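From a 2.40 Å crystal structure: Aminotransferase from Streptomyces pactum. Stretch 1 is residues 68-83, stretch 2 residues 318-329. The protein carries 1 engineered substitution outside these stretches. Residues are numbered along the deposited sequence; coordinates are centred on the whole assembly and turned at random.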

# COMPACT_ATOMS: atom_id res chain seq x y z
N GLY B 68 -7.16 -14.14 3.02
CA GLY B 68 -8.12 -14.02 1.91
C GLY B 68 -7.68 -14.13 0.45
O GLY B 68 -8.52 -14.43 -0.41
N PRO B 69 -6.41 -13.87 0.13
CA PRO B 69 -6.01 -13.83 -1.30
C PRO B 69 -5.93 -15.18 -2.02
O PRO B 69 -6.06 -15.21 -3.24
CB PRO B 69 -4.60 -13.22 -1.29
CG PRO B 69 -4.33 -12.81 0.10
CD PRO B 69 -5.29 -13.53 1.01
N HIS B 70 -5.77 -16.27 -1.28
CA HIS B 70 -5.36 -17.54 -1.85
C HIS B 70 -6.52 -18.47 -2.07
O HIS B 70 -6.76 -19.41 -1.30
CB HIS B 70 -4.28 -18.15 -0.96
CG HIS B 70 -3.10 -17.26 -0.80
ND1 HIS B 70 -2.81 -16.59 0.38
CD2 HIS B 70 -2.15 -16.87 -1.68
CE1 HIS B 70 -1.74 -15.83 0.21
NE2 HIS B 70 -1.32 -15.99 -1.02
N LEU B 71 -7.22 -18.24 -3.15
CA LEU B 71 -8.37 -19.04 -3.53
C LEU B 71 -7.95 -20.46 -3.95
O LEU B 71 -8.71 -21.43 -3.76
CB LEU B 71 -9.09 -18.34 -4.66
CG LEU B 71 -10.55 -18.65 -4.87
CD1 LEU B 71 -11.38 -18.17 -3.70
CD2 LEU B 71 -11.03 -17.99 -6.16
N PHE B 72 -6.76 -20.57 -4.50
CA PHE B 72 -6.22 -21.84 -4.97
C PHE B 72 -5.07 -22.35 -4.10
O PHE B 72 -4.35 -23.26 -4.49
CB PHE B 72 -5.70 -21.66 -6.41
CG PHE B 72 -6.74 -21.14 -7.37
CD1 PHE B 72 -7.81 -21.96 -7.77
CD2 PHE B 72 -6.67 -19.84 -7.87
CE1 PHE B 72 -8.76 -21.48 -8.65
CE2 PHE B 72 -7.64 -19.37 -8.75
CZ PHE B 72 -8.68 -20.19 -9.15
N GLY B 73 -4.85 -21.75 -2.94
CA GLY B 73 -3.74 -22.17 -2.07
C GLY B 73 -2.47 -21.43 -2.33
O GLY B 73 -2.37 -20.59 -3.21
N TYR B 74 -1.48 -21.71 -1.49
CA TYR B 74 -0.20 -21.05 -1.53
C TYR B 74 0.64 -21.55 -2.70
O TYR B 74 0.44 -22.67 -3.17
CB TYR B 74 0.57 -21.34 -0.26
CG TYR B 74 0.02 -20.73 1.02
CD1 TYR B 74 -0.28 -19.39 1.10
CD2 TYR B 74 -0.08 -21.50 2.19
CE1 TYR B 74 -0.76 -18.85 2.28
CE2 TYR B 74 -0.55 -20.95 3.37
CZ TYR B 74 -0.88 -19.63 3.41
OH TYR B 74 -1.32 -19.07 4.58
N ALA B 75 1.59 -20.73 -3.15
CA ALA B 75 2.52 -21.13 -4.25
C ALA B 75 1.81 -21.63 -5.51
O ALA B 75 2.13 -22.72 -6.04
CB ALA B 75 3.51 -22.19 -3.76
N ASP B 76 0.82 -20.86 -5.97
CA ASP B 76 0.05 -21.20 -7.18
C ASP B 76 0.94 -20.91 -8.37
O ASP B 76 1.18 -19.74 -8.68
CB ASP B 76 -1.26 -20.37 -7.21
CG ASP B 76 -2.24 -20.82 -8.30
OD1 ASP B 76 -3.28 -20.15 -8.48
OD2 ASP B 76 -2.02 -21.83 -8.97
N ARG B 77 1.42 -21.95 -9.04
CA ARG B 77 2.40 -21.80 -10.12
C ARG B 77 1.89 -21.03 -11.35
O ARG B 77 2.63 -20.23 -11.94
CB ARG B 77 3.02 -23.15 -10.51
CG ARG B 77 4.12 -23.58 -9.52
CD ARG B 77 4.91 -24.83 -9.93
NE ARG B 77 5.96 -24.54 -10.92
CZ ARG B 77 7.12 -23.93 -10.66
NH1 ARG B 77 7.41 -23.49 -9.43
NH2 ARG B 77 7.99 -23.74 -11.64
N GLU B 78 0.64 -21.25 -11.72
CA GLU B 78 0.03 -20.54 -12.83
C GLU B 78 0.08 -19.04 -12.66
O GLU B 78 0.02 -18.31 -13.64
CB GLU B 78 -1.42 -20.97 -13.02
CG GLU B 78 -1.58 -22.39 -13.54
CD GLU B 78 -3.00 -22.86 -13.47
OE1 GLU B 78 -3.46 -23.17 -12.34
OE2 GLU B 78 -3.68 -22.93 -14.52
N VAL B 79 0.19 -18.58 -11.42
CA VAL B 79 0.30 -17.17 -11.14
C VAL B 79 1.73 -16.74 -10.80
O VAL B 79 2.16 -15.67 -11.22
CB VAL B 79 -0.71 -16.79 -10.02
CG1 VAL B 79 -0.59 -15.33 -9.60
CG2 VAL B 79 -2.14 -17.10 -10.47
N LEU B 80 2.46 -17.53 -10.02
CA LEU B 80 3.92 -17.31 -9.84
C LEU B 80 4.56 -17.04 -11.18
O LEU B 80 5.23 -16.03 -11.35
CB LEU B 80 4.64 -18.53 -9.19
CG LEU B 80 6.02 -19.10 -9.69
CD1 LEU B 80 7.26 -18.25 -9.40
CD2 LEU B 80 6.28 -20.50 -9.16
N ASP B 81 4.36 -17.97 -12.11
CA ASP B 81 5.11 -17.96 -13.37
C ASP B 81 4.86 -16.71 -14.17
O ASP B 81 5.78 -16.16 -14.76
CB ASP B 81 4.73 -19.17 -14.23
CG ASP B 81 5.26 -20.49 -13.67
OD1 ASP B 81 6.12 -20.48 -12.75
OD2 ASP B 81 4.81 -21.54 -14.17
N ALA B 82 3.61 -16.26 -14.21
CA ALA B 82 3.29 -15.01 -14.91
C ALA B 82 3.99 -13.80 -14.25
O ALA B 82 4.59 -12.95 -14.94
CB ALA B 82 1.78 -14.80 -14.99
N VAL B 83 3.98 -13.75 -12.93
CA VAL B 83 4.60 -12.61 -12.21
C VAL B 83 6.11 -12.63 -12.35
O VAL B 83 6.72 -11.60 -12.65
CB VAL B 83 4.18 -12.59 -10.74
CG1 VAL B 83 4.91 -11.49 -10.00
CG2 VAL B 83 2.68 -12.40 -10.62
N LEU B 318 -0.22 -5.82 -11.97
CA LEU B 318 -1.24 -6.03 -13.00
C LEU B 318 -1.06 -7.35 -13.79
O LEU B 318 -2.05 -7.98 -14.18
CB LEU B 318 -1.34 -4.82 -13.94
CG LEU B 318 -1.69 -3.53 -13.20
CD1 LEU B 318 -2.14 -2.45 -14.19
CD2 LEU B 318 -2.77 -3.73 -12.14
N ARG B 319 0.16 -7.84 -13.91
CA ARG B 319 0.36 -9.20 -14.41
C ARG B 319 -0.32 -10.22 -13.48
O ARG B 319 -0.96 -11.19 -13.93
CB ARG B 319 1.86 -9.50 -14.58
CG ARG B 319 2.17 -10.77 -15.35
CD ARG B 319 1.78 -10.68 -16.83
NE ARG B 319 2.01 -11.95 -17.50
CZ ARG B 319 3.17 -12.32 -18.03
NH1 ARG B 319 4.22 -11.52 -18.03
NH2 ARG B 319 3.27 -13.50 -18.58
N ALA B 320 -0.17 -10.02 -12.17
CA ALA B 320 -0.81 -10.91 -11.21
C ALA B 320 -2.35 -10.86 -11.35
O ALA B 320 -3.01 -11.88 -11.26
CB ALA B 320 -0.38 -10.57 -9.79
N VAL B 321 -2.91 -9.67 -11.56
CA VAL B 321 -4.36 -9.54 -11.71
C VAL B 321 -4.78 -10.29 -12.96
O VAL B 321 -5.74 -11.05 -12.93
CB VAL B 321 -4.83 -8.06 -11.76
CG1 VAL B 321 -6.29 -7.94 -12.15
CG2 VAL B 321 -4.61 -7.37 -10.42
N VAL B 322 -4.05 -10.09 -14.05
CA VAL B 322 -4.36 -10.75 -15.33
C VAL B 322 -4.29 -12.27 -15.24
O VAL B 322 -5.18 -12.98 -15.70
CB VAL B 322 -3.43 -10.23 -16.44
CG1 VAL B 322 -3.47 -11.15 -17.68
CG2 VAL B 322 -3.80 -8.79 -16.80
N ALA B 323 -3.23 -12.78 -14.64
CA ALA B 323 -3.09 -14.23 -14.46
C ALA B 323 -4.17 -14.80 -13.53
O ALA B 323 -4.74 -15.86 -13.81
CB ALA B 323 -1.70 -14.58 -13.93
N MET B 324 -4.48 -14.09 -12.45
CA MET B 324 -5.39 -14.62 -11.44
C MET B 324 -6.80 -14.56 -11.93
O MET B 324 -7.53 -15.54 -11.86
CB MET B 324 -5.25 -13.85 -10.13
CG MET B 324 -6.05 -14.41 -8.98
SD MET B 324 -5.62 -16.09 -8.49
CE MET B 324 -6.45 -16.18 -6.89
N LEU B 325 -7.20 -13.40 -12.46
CA LEU B 325 -8.57 -13.27 -12.95
C LEU B 325 -8.76 -14.07 -14.26
O LEU B 325 -9.84 -14.59 -14.50
CB LEU B 325 -8.96 -11.81 -13.12
CG LEU B 325 -9.02 -10.93 -11.87
CD1 LEU B 325 -9.62 -9.56 -12.16
CD2 LEU B 325 -9.80 -11.61 -10.76
N GLY B 326 -7.71 -14.18 -15.07
CA GLY B 326 -7.71 -15.06 -16.23
C GLY B 326 -7.94 -16.50 -15.86
O GLY B 326 -8.82 -17.17 -16.43
N LYS B 327 -7.22 -16.97 -14.86
CA LYS B 327 -7.44 -18.32 -14.32
C LYS B 327 -8.87 -18.56 -13.80
O LYS B 327 -9.49 -19.57 -14.15
CB LYS B 327 -6.47 -18.63 -13.18
CG LYS B 327 -6.69 -19.96 -12.52
CD LYS B 327 -5.48 -20.38 -11.71
CE LYS B 327 -5.76 -21.67 -10.97
NZ LYS B 327 -4.58 -22.01 -10.11
N ILE B 328 -9.37 -17.64 -12.98
CA ILE B 328 -10.74 -17.75 -12.43
C ILE B 328 -11.81 -17.79 -13.55
O ILE B 328 -12.77 -18.58 -13.52
CB ILE B 328 -11.06 -16.59 -11.48
CG1 ILE B 328 -10.26 -16.74 -10.18
CG2 ILE B 328 -12.56 -16.51 -11.18
CD1 ILE B 328 -10.33 -15.52 -9.28
N ARG B 329 -11.63 -16.93 -14.53
CA ARG B 329 -12.53 -16.84 -15.68
C ARG B 329 -12.57 -18.15 -16.46
O ARG B 329 -13.63 -18.54 -16.94
CB ARG B 329 -12.07 -15.71 -16.58
CG ARG B 329 -12.94 -15.44 -17.81
CD ARG B 329 -11.97 -14.68 -18.72
NE ARG B 329 -12.33 -13.72 -19.72
CZ ARG B 329 -11.46 -13.20 -20.59
NH1 ARG B 329 -10.21 -13.62 -20.63
NH2 ARG B 329 -11.87 -12.27 -21.48

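The backbone sets the terms. Helix 77-83 runs roughly antiparallel to helix 318-329, at 151° between their N-to-C directions, and the axes approach to 8.7 Å. Alanines of the second helix sit at the closest backbone pairs: the CA atoms of Val-79 and Ala-323 lie 5.6 Å apart, those of Val-83 and Ala-320 5.8 Å. The loop before the first helix extends the contact along the second, so that 676 Å² is buried in all.

The packing is largely apolar, between the helices and from the loop onto the second helix. Ala-82 CB meets Ala-323 CB at 3.6 Å, and Val-83 CG2 rests 3.7 Å from Ala-320 CB. Val-79, in its t rotamer, places CG2 4.1 Å from Met-324 SD. Met-324 leaves its helix sideways, but its end comes nearer the first stretch, with CE 3.8 Å from Phe-72 CD2 and 4.1 Å from Leu-71 CB. Ile-328 continues the apolar patch, CD1 lying 4.0 Å from Leu-71 CD2 and CG1 3.9 Å from Phe-72 CZ, at the ring edge.

Charge is concentrated on Lys-327. Lys-327 is extended, all four chi angles t, and Lys-327 NZ donates hydrogen bonds, each part of a salt bridge, to Asp-76 OD1 and Glu-78 OE1, both at 2.8 Å. Two carboxylates thus share one ammonium, tying the start of the first helix to the second. Asp-76 occupies the N-cap position, yet its side chain makes no capping bond.

The aromatic chemistry uses the same lysine. Lys-327 CE sits 3.5 Å from the centroid of the Phe-72 ring, almost on the normal, a CH-pi contact; NZ, 3.9 Å from that centroid, adds a cation-pi interaction over the face.

Proximity alone is not bonding: Arg-319 NH1 lies 3.4 Å from Ala-82 O at a poor angle, with the carbonyl over the guanidinium face, while Arg-319 CG packs 3.3 Å from Ala-82 O.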